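Local coordinates for adapter protein mecA 2 (Bacillus subtilis, PDB 3JTN) that recruits unfolded and aggregated proteins, and the competence factor ComK, to the ClpC protease, its C-terminal domain being the part that binds ClpC, at residues Gly28-Tyr33 against Tyr37-Glu42; Glu11-Leu16 against Glu84-His89. One frame throughout, in Å; residues are numbered along the deposited sequence.

Contact 1. Residues Gly28-Tyr33 against Tyr37-Glu42; sequences GTVYHY and YFLSLE
Thr29 and Ser40, and then Tyr31 and Phe38, form the two hydrogen-bonded pairs of an antiparallel beta hairpin, strands 29-33 and 36-41 of the domain's sheet. Each pair closes a ring of two backbone bonds. Thr29 N gives to Ser40 O at 2.7 Å, and Phe38 N gives to Tyr31 O at 2.7 Å with an N-H...O angle of 162°. Between the pairs, CA-H groups also lean on carbonyls, with Val30 CA 3.1 Å from Phe38 O.

The aromatic contact lies on the face that carries Val30, His32, Tyr37 and Leu39. His32 turns an edge to the Tyr37 ring in an edge-to-face pair, the planes at 56°. Its ND1 stands over the centre of the tyrosine ring. His32 CG is anti to the backbone N (chi1 -179°), which brings the imidazole across to that ring. Phe10 makes a second edge-to-face contact with Tyr37.

Val30 CG1 lies 3.9 Å from Tyr37 CD1. With the ring cut back to an alanine, His32 would probably lose its edge-to-face partner and be free to turn, and a gap would open beside Val30 CG1. On the same face Val30 CG2 meets Leu39 CD1 at 3.7 Å. Helix 10-22 covers Val30, Tyr37 and Leu39. On the other face, Tyr31 and Phe38 pack against helix 67-73, and Ser40 CB sits at the edge of the Tyr31 ring. Phe38 CE2 lies 3.8 Å from Tyr33 CB, and Tyr33 O meets the edge of the Phe38 ring in plane, 3.3 Å from Phe38 CE2.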
# COMPACT_ATOMS: atom_id res chain seq x y z
N GLY A 28 -1.48 6.21 -1.00
CA GLY A 28 -1.15 4.85 -1.39
C GLY A 28 -1.53 4.52 -2.82
O GLY A 28 -2.55 4.96 -3.34
N THR A 29 -0.70 3.73 -3.45
CA THR A 29 -1.01 3.24 -4.78
C THR A 29 -1.01 1.73 -4.76
O THR A 29 0.01 1.11 -4.46
CB THR A 29 -0.01 3.74 -5.80
OG1 THR A 29 -0.27 5.13 -6.05
CG2 THR A 29 -0.15 2.96 -7.09
N VAL A 30 -2.15 1.15 -5.07
CA VAL A 30 -2.28 -0.30 -5.11
C VAL A 30 -2.06 -0.81 -6.52
O VAL A 30 -2.71 -0.36 -7.45
CB VAL A 30 -3.66 -0.76 -4.63
CG1 VAL A 30 -3.82 -2.26 -4.83
CG2 VAL A 30 -3.88 -0.36 -3.17
N TYR A 31 -1.14 -1.77 -6.65
CA TYR A 31 -0.93 -2.46 -7.91
C TYR A 31 -1.33 -3.92 -7.78
O TYR A 31 -1.25 -4.49 -6.71
CB TYR A 31 0.54 -2.41 -8.31
CG TYR A 31 1.07 -1.03 -8.59
CD1 TYR A 31 0.87 -0.43 -9.82
CD2 TYR A 31 1.77 -0.33 -7.62
CE1 TYR A 31 1.36 0.85 -10.09
CE2 TYR A 31 2.27 0.94 -7.87
CZ TYR A 31 2.06 1.53 -9.10
OH TYR A 31 2.56 2.79 -9.35
N HIS A 32 -1.74 -4.52 -8.89
CA HIS A 32 -1.90 -5.97 -8.95
C HIS A 32 -0.90 -6.51 -9.94
O HIS A 32 -0.88 -6.11 -11.10
CB HIS A 32 -3.32 -6.39 -9.35
CG HIS A 32 -3.51 -7.87 -9.39
ND1 HIS A 32 -3.68 -8.63 -8.26
CD2 HIS A 32 -3.55 -8.74 -10.43
CE1 HIS A 32 -3.82 -9.90 -8.59
NE2 HIS A 32 -3.75 -9.99 -9.91
N TYR A 33 -0.05 -7.41 -9.49
CA TYR A 33 0.99 -7.94 -10.34
C TYR A 33 1.28 -9.37 -9.94
O TYR A 33 1.43 -9.68 -8.76
CB TYR A 33 2.25 -7.06 -10.23
CG TYR A 33 3.45 -7.63 -10.95
CD1 TYR A 33 3.57 -7.52 -12.33
CD2 TYR A 33 4.46 -8.27 -10.25
CE1 TYR A 33 4.66 -8.04 -12.99
CE2 TYR A 33 5.56 -8.80 -10.90
CZ TYR A 33 5.65 -8.68 -12.27
OH TYR A 33 6.75 -9.20 -12.92
N TYR A 37 -1.36 -8.33 -4.76
CA TYR A 37 -1.56 -6.90 -4.61
C TYR A 37 -0.35 -6.26 -3.96
O TYR A 37 0.25 -6.80 -3.04
CB TYR A 37 -2.80 -6.64 -3.76
CG TYR A 37 -4.06 -6.95 -4.49
CD1 TYR A 37 -4.59 -6.04 -5.39
CD2 TYR A 37 -4.68 -8.18 -4.34
CE1 TYR A 37 -5.72 -6.31 -6.09
CE2 TYR A 37 -5.82 -8.48 -5.04
CZ TYR A 37 -6.33 -7.54 -5.91
OH TYR A 37 -7.46 -7.81 -6.61
N PHE A 38 -0.00 -5.07 -4.43
CA PHE A 38 1.10 -4.34 -3.85
C PHE A 38 0.62 -2.95 -3.50
O PHE A 38 -0.19 -2.37 -4.22
CB PHE A 38 2.27 -4.26 -4.84
CG PHE A 38 2.81 -5.59 -5.23
CD1 PHE A 38 3.99 -6.08 -4.67
CD2 PHE A 38 2.15 -6.38 -6.16
CE1 PHE A 38 4.49 -7.31 -5.04
CE2 PHE A 38 2.65 -7.61 -6.53
CZ PHE A 38 3.82 -8.08 -5.96
N LEU A 39 1.13 -2.43 -2.41
CA LEU A 39 0.87 -1.06 -2.06
C LEU A 39 2.17 -0.31 -2.10
O LEU A 39 3.20 -0.77 -1.62
CB LEU A 39 0.25 -0.96 -0.67
CG LEU A 39 -0.09 0.45 -0.18
CD1 LEU A 39 -1.35 0.98 -0.80
CD2 LEU A 39 -0.24 0.40 1.32
N SER A 40 2.11 0.87 -2.69
CA SER A 40 3.26 1.75 -2.74
C SER A 40 2.81 2.98 -2.02
O SER A 40 1.70 3.46 -2.25
CB SER A 40 3.60 2.10 -4.19
OG SER A 40 4.41 3.26 -4.23
N LEU A 41 3.65 3.49 -1.13
CA LEU A 41 3.38 4.73 -0.44
C LEU A 41 4.51 5.69 -0.78
O LEU A 41 5.67 5.28 -0.88
CB LEU A 41 3.31 4.53 1.08
CG LEU A 41 2.15 3.72 1.65
CD1 LEU A 41 2.34 3.57 3.15
CD2 LEU A 41 0.80 4.36 1.35
N GLU A 42 4.17 6.96 -0.95
CA GLU A 42 5.15 7.97 -1.30
C GLU A 42 5.21 9.00 -0.18
O GLU A 42 6.29 9.45 0.21
CB GLU A 42 4.77 8.66 -2.61
CG GLU A 42 3.57 9.59 -2.49
CD GLU A 42 3.67 10.80 -3.41
OE1 GLU A 42 2.62 11.19 -3.98
OE2 GLU A 42 4.78 11.36 -3.55

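Contact 2. Residues Glu11-Leu16 against Glu84-His89; sequences EDIIQL and ETIQTH
Between Glu11-Leu16 and Glu84-His89 the backbones come nearest at Ile14 and Ile86, CA to CA 6.2 Å; no hydrogen bond joins the two segments. The side chain of Ile86 points toward helix 10-22 and makes the apolar contacts. Ile86 CG2 lies mainly against Ile14, 3.8 Å from Ile14 CA and 3.9 Å from Ile14 CG1. The longer branch reaches Ile13, where Ile86 CD1 meets Ile13 CG2 at 3.7 Å, and it also comes near Ile14 CG1. Ile86 CG1 is anti to the carbonyl carbon (chi1 -71°) and chi2 is extended at -177°, which carries Ile86 CD1 out to Ile13. The Ile13 and Ile86 side chains cross at about a right angle.

This is helix-to-helix packing between the first helix of the chain and the last, in the C-terminal domain of a MecA-family adaptor. Phe10 and Ser17 of helix 10-22 also touch Ile86.

Gln87 is bent at chi2 (-57°), which turns its amide back toward helix 10-22. There Gln87 NE2 makes a weak hydrogen bond to Glu18 OE2, and the Gln87 side chain also touches Ser17.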
# COMPACT_ATOMS: atom_id res chain seq x y z
N GLU A 11 -7.60 -8.12 1.09
CA GLU A 11 -8.18 -7.82 2.39
C GLU A 11 -7.14 -7.28 3.38
O GLU A 11 -7.46 -6.46 4.24
CB GLU A 11 -8.89 -9.05 2.97
CG GLU A 11 -10.30 -9.24 2.44
CD GLU A 11 -10.99 -10.45 3.03
OE1 GLU A 11 -10.28 -11.37 3.51
OE2 GLU A 11 -12.23 -10.49 3.01
N ASP A 12 -5.90 -7.74 3.27
CA ASP A 12 -4.85 -7.24 4.15
C ASP A 12 -4.62 -5.76 3.84
O ASP A 12 -4.20 -4.99 4.71
CB ASP A 12 -3.56 -8.05 4.00
CG ASP A 12 -3.68 -9.46 4.56
OD1 ASP A 12 -4.13 -9.61 5.72
OD2 ASP A 12 -3.33 -10.43 3.85
N ILE A 13 -4.90 -5.37 2.60
CA ILE A 13 -4.79 -3.96 2.22
C ILE A 13 -5.99 -3.21 2.74
O ILE A 13 -5.88 -2.06 3.13
CB ILE A 13 -4.64 -3.77 0.70
CG1 ILE A 13 -3.38 -4.47 0.18
CG2 ILE A 13 -4.55 -2.28 0.34
CD1 ILE A 13 -3.05 -4.15 -1.29
N ILE A 14 -7.16 -3.85 2.77
CA ILE A 14 -8.34 -3.17 3.28
C ILE A 14 -8.15 -2.90 4.76
O ILE A 14 -8.38 -1.80 5.26
CB ILE A 14 -9.63 -3.95 3.03
CG1 ILE A 14 -10.06 -3.78 1.57
CG2 ILE A 14 -10.74 -3.46 3.94
CD1 ILE A 14 -11.03 -4.82 1.10
N GLN A 15 -7.70 -3.93 5.47
CA GLN A 15 -7.43 -3.85 6.89
C GLN A 15 -6.32 -2.84 7.18
O GLN A 15 -6.47 -1.94 8.00
CB GLN A 15 -7.03 -5.24 7.36
CG GLN A 15 -8.22 -6.19 7.49
CD GLN A 15 -7.80 -7.64 7.72
OE1 GLN A 15 -6.73 -8.06 7.29
NE2 GLN A 15 -8.67 -8.40 8.38
N LEU A 16 -5.20 -2.99 6.51
CA LEU A 16 -4.14 -2.00 6.57
C LEU A 16 -4.68 -0.59 6.44
O LEU A 16 -4.29 0.31 7.18
CB LEU A 16 -3.15 -2.26 5.44
CG LEU A 16 -2.18 -1.13 5.12
CD1 LEU A 16 -1.23 -0.91 6.27
CD2 LEU A 16 -1.41 -1.49 3.87
N GLU A 84 -7.93 6.06 0.93
CA GLU A 84 -9.15 6.82 1.06
C GLU A 84 -10.26 6.18 0.24
O GLU A 84 -11.41 6.23 0.63
CB GLU A 84 -8.94 8.27 0.66
CG GLU A 84 -9.32 8.59 -0.75
CD GLU A 84 -10.09 9.89 -0.84
OE1 GLU A 84 -11.32 9.86 -0.62
OE2 GLU A 84 -9.46 10.93 -1.12
N THR A 85 -9.89 5.58 -0.89
CA THR A 85 -10.83 4.82 -1.70
C THR A 85 -11.38 3.64 -0.91
O THR A 85 -12.57 3.39 -0.91
CB THR A 85 -10.16 4.28 -2.95
OG1 THR A 85 -9.88 5.37 -3.84
CG2 THR A 85 -11.08 3.27 -3.65
N ILE A 86 -10.49 2.92 -0.25
CA ILE A 86 -10.88 1.79 0.56
C ILE A 86 -11.69 2.23 1.77
O ILE A 86 -12.79 1.72 2.00
CB ILE A 86 -9.65 1.02 1.04
CG1 ILE A 86 -9.02 0.27 -0.13
CG2 ILE A 86 -10.03 0.05 2.14
CD1 ILE A 86 -7.84 -0.58 0.25
N GLN A 87 -11.16 3.17 2.54
CA GLN A 87 -11.83 3.60 3.76
C GLN A 87 -13.17 4.20 3.44
O GLN A 87 -14.07 4.21 4.28
CB GLN A 87 -10.98 4.60 4.54
CG GLN A 87 -9.78 3.99 5.16
CD GLN A 87 -10.13 2.85 6.07
OE1 GLN A 87 -9.88 1.69 5.75
NE2 GLN A 87 -10.73 3.16 7.21
N THR A 88 -13.31 4.71 2.22
CA THR A 88 -14.55 5.37 1.83
C THR A 88 -15.61 4.34 1.45
O THR A 88 -16.70 4.70 0.99
CB THR A 88 -14.31 6.37 0.69
OG1 THR A 88 -15.26 7.44 0.79
CG2 THR A 88 -14.42 5.70 -0.66
N HIS A 89 -15.29 3.06 1.64
CA HIS A 89 -16.23 1.97 1.35
C HIS A 89 -16.34 1.02 2.53
O HIS A 89 -17.42 0.53 2.85
CB HIS A 89 -15.77 1.17 0.11
CG HIS A 89 -15.92 1.91 -1.18
ND1 HIS A 89 -17.11 1.95 -1.87
CD2 HIS A 89 -15.04 2.62 -1.91
CE1 HIS A 89 -16.96 2.67 -2.97
NE2 HIS A 89 -15.70 3.09 -3.02

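Overall arrangement
Helix 10-22 connects the two contacts, whose centres lie 12 Å apart. It supplies one partner of contact 2 and lies over one face of the hairpin of contact 1. Ile13 takes part on both sides: its CD1 packs on Tyr37 CB, and its CG2 lies near Val30 CG2 as well as Ile86. Further along the helix, Leu16 CD2 touches Leu39 CD2 at 3.4 Å. Along the chain, the hairpin segments fall between Glu11-Leu16 and Glu84-His89, so the whole hairpin lies between the two ends that contact 2 brings together. Helix 10-22 packs on one face of the antiparallel sheet of this C-terminal domain, which interacts with ClpC, and helix 82-87 packs beside that helix.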